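PDB 6RN5: CHAD domain protein from Streptomyces chartreusis, which is a phosin that probably binds polyphosphate and also binds copper ions through its all-helical CHAD fold. Local coordinates for residues A[116-121]-A[352-357]; A[269-274]-A[346-351]. All coordinates share one frame; numbering follows the deposited sequence.

Both contacts use helix 338-366, and their centres are about 12 Å apart on the same side of the chain's centre. Along the chain come 116-121, 269-274, 346-351 and finally 352-357, with contact 2 nested inside the loop that contact 1 closes. Where 346-351 runs on into 352-357, the two contacts interlock: R118 of contact 1 reaches D350 of contact 2, and R352 NH2 makes a salt bridge of 2.8 Å to D274 OD1. Each contact also touches the second subunit; contact 1 holds one copper-binding histidine and contact 2 holds two. A short part of one helix therefore serves a copper site within the chain and another at the dimer interface.

Contact 1 of 2, residues A[116-121]-A[352-357]; sequences LHRLSG and RHEVEA. With CU (copper (II) ion), chain C.
R118 in the last turn of helix 82-120 and E354 on helix 338-366 reach for each other across a wide gap between their backbones, with CA of R118 13.3 Å from CA of E354. The two side chains come from opposite directions and carry the whole of this small surface contact. R118 leaves with CG anti to its own N (chi1 170°), runs out extended and then bends at chi3, which brings NH2 within 3.9 Å of E354 OE2. This salt bridge is long and purely one of charges: OE2 lies well out of the guanidinium plane, the two flat groups are turned 65° apart, and no N-H points at the oxygen. The stronger partner of R118 is D350, one turn earlier on helix 338-366, whose OD2 forms a salt bridge with NH2, and E354 adds a second negative charge to the same guanidinium. E354 also rests on A320 of helix 305-331, so its arm lies among three helices of the all-helical CHAD fold. One residue before it, H353 faces the dimer partner. Its NE2 meets a copper ion in the plane of the ring at 2.5 Å, and H353 of the second subunit binds the same metal, joining the two chains through the ion. Helix 82-120 meets that subunit too, through a backbone hydrogen bond from L119. Near the end of this helix, S120 OG turns back to donate to L116 O at 2.9 Å, tilted 21° from the carbonyl plane.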
# COMPACT_ATOMS: atom_id res chain seq x y z
N LEU A 116 11.23 -7.08 2.03
CA LEU A 116 12.18 -5.98 1.80
C LEU A 116 12.90 -6.00 0.43
O LEU A 116 13.20 -4.94 -0.16
CB LEU A 116 13.27 -5.99 2.88
CG LEU A 116 12.94 -5.42 4.27
CD1 LEU A 116 14.08 -5.78 5.20
CD2 LEU A 116 12.70 -3.91 4.27
N HIS A 117 13.24 -7.21 -0.01
CA HIS A 117 13.87 -7.43 -1.30
C HIS A 117 12.89 -6.98 -2.37
O HIS A 117 13.23 -6.17 -3.23
CB HIS A 117 14.25 -8.91 -1.51
CG HIS A 117 15.60 -9.30 -0.95
ND1 HIS A 117 16.73 -8.53 -1.11
CD2 HIS A 117 15.99 -10.41 -0.26
CE1 HIS A 117 17.76 -9.13 -0.53
NE2 HIS A 117 17.34 -10.27 -0.01
N ARG A 118 11.66 -7.47 -2.25
CA ARG A 118 10.55 -7.07 -3.13
C ARG A 118 10.32 -5.56 -3.13
O ARG A 118 10.25 -4.92 -4.19
CB ARG A 118 9.30 -7.81 -2.69
CG ARG A 118 8.03 -7.34 -3.35
CD ARG A 118 6.92 -8.36 -3.21
NE ARG A 118 6.54 -8.65 -1.83
CZ ARG A 118 5.91 -7.80 -1.01
NH1 ARG A 118 5.56 -6.57 -1.41
NH2 ARG A 118 5.60 -8.20 0.23
N LEU A 119 10.21 -4.98 -1.95
CA LEU A 119 9.93 -3.56 -1.83
C LEU A 119 11.10 -2.65 -2.28
O LEU A 119 10.92 -1.43 -2.46
CB LEU A 119 9.58 -3.22 -0.39
CG LEU A 119 8.30 -3.84 0.12
CD1 LEU A 119 8.28 -3.85 1.64
CD2 LEU A 119 7.12 -3.10 -0.47
N SER A 120 12.29 -3.21 -2.43
CA SER A 120 13.38 -2.45 -3.01
C SER A 120 13.20 -2.43 -4.53
O SER A 120 13.24 -1.35 -5.15
CB SER A 120 14.72 -3.03 -2.59
OG SER A 120 14.88 -2.82 -1.19
N GLY A 121 12.92 -3.59 -5.12
CA GLY A 121 12.53 -3.68 -6.54
C GLY A 121 13.67 -4.20 -7.38
O GLY A 121 14.49 -4.98 -6.89
N ARG A 352 0.66 -4.99 6.54
CA ARG A 352 -0.74 -4.69 6.82
C ARG A 352 -1.59 -4.79 5.56
O ARG A 352 -2.76 -5.22 5.62
CB ARG A 352 -0.91 -3.31 7.45
CG ARG A 352 -0.34 -3.19 8.83
CD ARG A 352 -0.86 -4.29 9.76
NE ARG A 352 -2.32 -4.41 9.87
CZ ARG A 352 -2.95 -5.30 10.64
NH1 ARG A 352 -2.28 -6.18 11.38
NH2 ARG A 352 -4.27 -5.31 10.70
N HIS A 353 -1.00 -4.47 4.40
CA HIS A 353 -1.69 -4.70 3.12
C HIS A 353 -1.90 -6.17 2.86
O HIS A 353 -2.94 -6.53 2.34
CB HIS A 353 -1.00 -3.99 1.92
CG HIS A 353 -0.91 -2.50 2.09
ND1 HIS A 353 -1.84 -1.78 2.81
CD2 HIS A 353 0.02 -1.60 1.66
CE1 HIS A 353 -1.49 -0.50 2.81
NE2 HIS A 353 -0.38 -0.36 2.12
N GLU A 354 -0.95 -7.01 3.24
CA GLU A 354 -1.12 -8.47 3.15
C GLU A 354 -2.21 -8.94 4.13
O GLU A 354 -2.92 -9.87 3.84
CB GLU A 354 0.17 -9.22 3.43
CG GLU A 354 1.30 -8.97 2.43
CD GLU A 354 1.12 -9.70 1.08
OE1 GLU A 354 0.22 -10.57 0.97
OE2 GLU A 354 1.88 -9.42 0.13
N VAL A 355 -2.37 -8.31 5.28
CA VAL A 355 -3.45 -8.73 6.21
C VAL A 355 -4.80 -8.53 5.52
O VAL A 355 -5.60 -9.46 5.43
CB VAL A 355 -3.39 -8.00 7.59
CG1 VAL A 355 -4.65 -8.24 8.43
CG2 VAL A 355 -2.15 -8.44 8.36
N GLU A 356 -5.02 -7.35 4.97
CA GLU A 356 -6.21 -7.05 4.19
C GLU A 356 -6.40 -7.99 2.99
O GLU A 356 -7.47 -8.52 2.80
CB GLU A 356 -6.21 -5.59 3.71
CG GLU A 356 -6.84 -4.62 4.72
CD GLU A 356 -8.36 -4.84 4.94
OE1 GLU A 356 -9.15 -4.90 3.97
OE2 GLU A 356 -8.79 -4.97 6.11
N ALA A 357 -5.37 -8.22 2.21
CA ALA A 357 -5.52 -9.19 1.14
C ALA A 357 -5.90 -10.56 1.69
O ALA A 357 -6.73 -11.28 1.11
CB ALA A 357 -4.25 -9.29 0.28
CU CU C . 1.66 0.86 1.34

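Contact 2 of 2, residues A[269-274]-A[346-351]. With CU (copper (II) ion), chain B; SO4 (sulfate ion), chain H.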
# COMPACT_ATOMS: atom_id res chain seq x y z
N VAL A 269 -4.34 -0.93 21.46
CA VAL A 269 -4.81 -2.00 20.59
C VAL A 269 -4.70 -1.47 19.16
O VAL A 269 -5.65 -0.92 18.63
CB VAL A 269 -6.27 -2.40 20.84
CG1 VAL A 269 -6.62 -3.60 19.98
CG2 VAL A 269 -6.51 -2.68 22.33
N PRO A 270 -3.51 -1.62 18.53
CA PRO A 270 -3.33 -0.93 17.25
C PRO A 270 -4.20 -1.50 16.09
O PRO A 270 -4.68 -0.74 15.27
CB PRO A 270 -1.82 -1.05 17.00
CG PRO A 270 -1.41 -2.28 17.74
CD PRO A 270 -2.31 -2.39 18.93
N HIS A 271 -4.46 -2.81 16.09
CA HIS A 271 -5.17 -3.48 14.99
C HIS A 271 -6.28 -4.34 15.57
O HIS A 271 -6.17 -5.55 15.61
CB HIS A 271 -4.14 -4.29 14.18
CG HIS A 271 -3.08 -3.42 13.57
ND1 HIS A 271 -3.36 -2.51 12.57
CD2 HIS A 271 -1.77 -3.26 13.86
CE1 HIS A 271 -2.26 -1.85 12.25
NE2 HIS A 271 -1.28 -2.28 13.01
N PRO A 272 -7.37 -3.70 16.03
CA PRO A 272 -8.39 -4.37 16.83
C PRO A 272 -9.15 -5.44 16.08
O PRO A 272 -9.45 -6.48 16.66
CB PRO A 272 -9.33 -3.21 17.24
CG PRO A 272 -9.03 -2.08 16.28
CD PRO A 272 -7.59 -2.23 15.97
N GLN A 273 -9.45 -5.19 14.81
CA GLN A 273 -10.09 -6.20 13.97
C GLN A 273 -9.29 -7.47 13.77
O GLN A 273 -9.87 -8.48 13.41
CB GLN A 273 -10.44 -5.64 12.61
CG GLN A 273 -11.51 -4.58 12.67
CD GLN A 273 -11.99 -4.17 11.29
OE1 GLN A 273 -12.26 -5.01 10.42
NE2 GLN A 273 -12.11 -2.86 11.08
N ASP A 274 -7.99 -7.46 14.01
CA ASP A 274 -7.24 -8.72 13.92
C ASP A 274 -7.83 -9.80 14.84
O ASP A 274 -7.82 -10.98 14.47
CB ASP A 274 -5.75 -8.54 14.27
CG ASP A 274 -4.93 -7.91 13.11
OD1 ASP A 274 -5.49 -7.45 12.12
OD2 ASP A 274 -3.71 -7.85 13.23
N VAL A 346 7.61 1.28 5.69
CA VAL A 346 7.12 0.74 4.45
C VAL A 346 6.76 -0.73 4.63
O VAL A 346 5.72 -1.21 4.18
CB VAL A 346 8.21 0.85 3.35
CG1 VAL A 346 7.74 0.22 2.06
CG2 VAL A 346 8.52 2.31 3.05
N LEU A 347 7.66 -1.44 5.29
CA LEU A 347 7.50 -2.87 5.55
C LEU A 347 6.30 -3.20 6.45
O LEU A 347 5.60 -4.16 6.22
CB LEU A 347 8.78 -3.37 6.16
CG LEU A 347 8.94 -4.83 6.45
CD1 LEU A 347 8.75 -5.62 5.16
CD2 LEU A 347 10.34 -4.99 7.02
N HIS A 348 6.09 -2.42 7.49
CA HIS A 348 4.87 -2.55 8.28
C HIS A 348 3.63 -2.34 7.44
O HIS A 348 2.68 -3.10 7.56
CB HIS A 348 4.88 -1.56 9.45
CG HIS A 348 3.58 -1.47 10.19
ND1 HIS A 348 2.60 -0.57 9.84
CD2 HIS A 348 3.09 -2.19 11.24
CE1 HIS A 348 1.56 -0.72 10.67
NE2 HIS A 348 1.84 -1.71 11.51
N ALA A 349 3.65 -1.33 6.57
CA ALA A 349 2.52 -1.03 5.73
C ALA A 349 2.25 -2.16 4.74
O ALA A 349 1.10 -2.63 4.58
CB ALA A 349 2.76 0.28 4.99
N ASP A 350 3.32 -2.61 4.08
CA ASP A 350 3.25 -3.77 3.23
C ASP A 350 2.57 -4.97 3.90
O ASP A 350 1.67 -5.61 3.31
CB ASP A 350 4.68 -4.19 2.82
CG ASP A 350 4.66 -5.33 1.85
OD1 ASP A 350 4.27 -5.07 0.69
OD2 ASP A 350 5.01 -6.47 2.24
N GLN A 351 2.98 -5.30 5.11
CA GLN A 351 2.45 -6.49 5.77
C GLN A 351 1.01 -6.23 6.22
O GLN A 351 0.20 -7.14 6.22
CB GLN A 351 3.37 -6.93 6.93
CG GLN A 351 4.76 -7.34 6.42
CD GLN A 351 4.66 -8.58 5.56
OE1 GLN A 351 4.24 -9.64 6.05
NE2 GLN A 351 4.97 -8.43 4.25
CU CU B . 0.63 -1.93 13.14
S SO4 H . -7.35 -3.46 11.81
O1 SO4 H . -8.24 -2.96 12.91
O2 SO4 H . -6.99 -4.86 12.21
O3 SO4 H . -8.04 -3.58 10.53
O4 SO4 H . -6.19 -2.49 11.62
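H271 and H348 are aimed at one copper ion by different first torsions: H271 has CG anti to its carbonyl carbon (chi1 -61°), while H348, on its helix, has CG anti to the backbone N (chi1 171°). The imidazoles come from opposite directions, bridging backbones whose CA atoms, of H271 and H348, stay 12.1 Å apart. Copper sits between the NE2 atoms, 1.9 Å from NE2 of H271 and 2.0 Å from NE2 of H348. Those two nitrogens approach each other to 3.5 Å because they share the metal. The rings meet rim to rim at 37°, neither lying over the other's face, so this is coordination and not a stack. H262 supplies the third histidine NE2, its ring turned steeply against both, and one further atom also binds the metal. With NE2 on the metal, H271 ND1 is left as the donor: it gives a nearly straight hydrogen bond of 3.0 Å to sulfate O4, which lies at the edge of the ring and in its plane. The sulfate, probably from the crystallisation liquor, also accepts from Q273 N, whose distance to O1 is 3.2 Å, and from R359. In this crystal the bond to ND1 and the metal bond at NE2 together would restrain the rotation of the ring. The residues H271 to D274 form a type I turn leading into helix 274-295, and D274 OD2 bonds to S321 OG on helix 305-331. From helix 338-366, H348 packs on A324 of helix 305-331 and on Y342 of the second subunit, while Q351 OE1 accepts from R111 of helix 82-120.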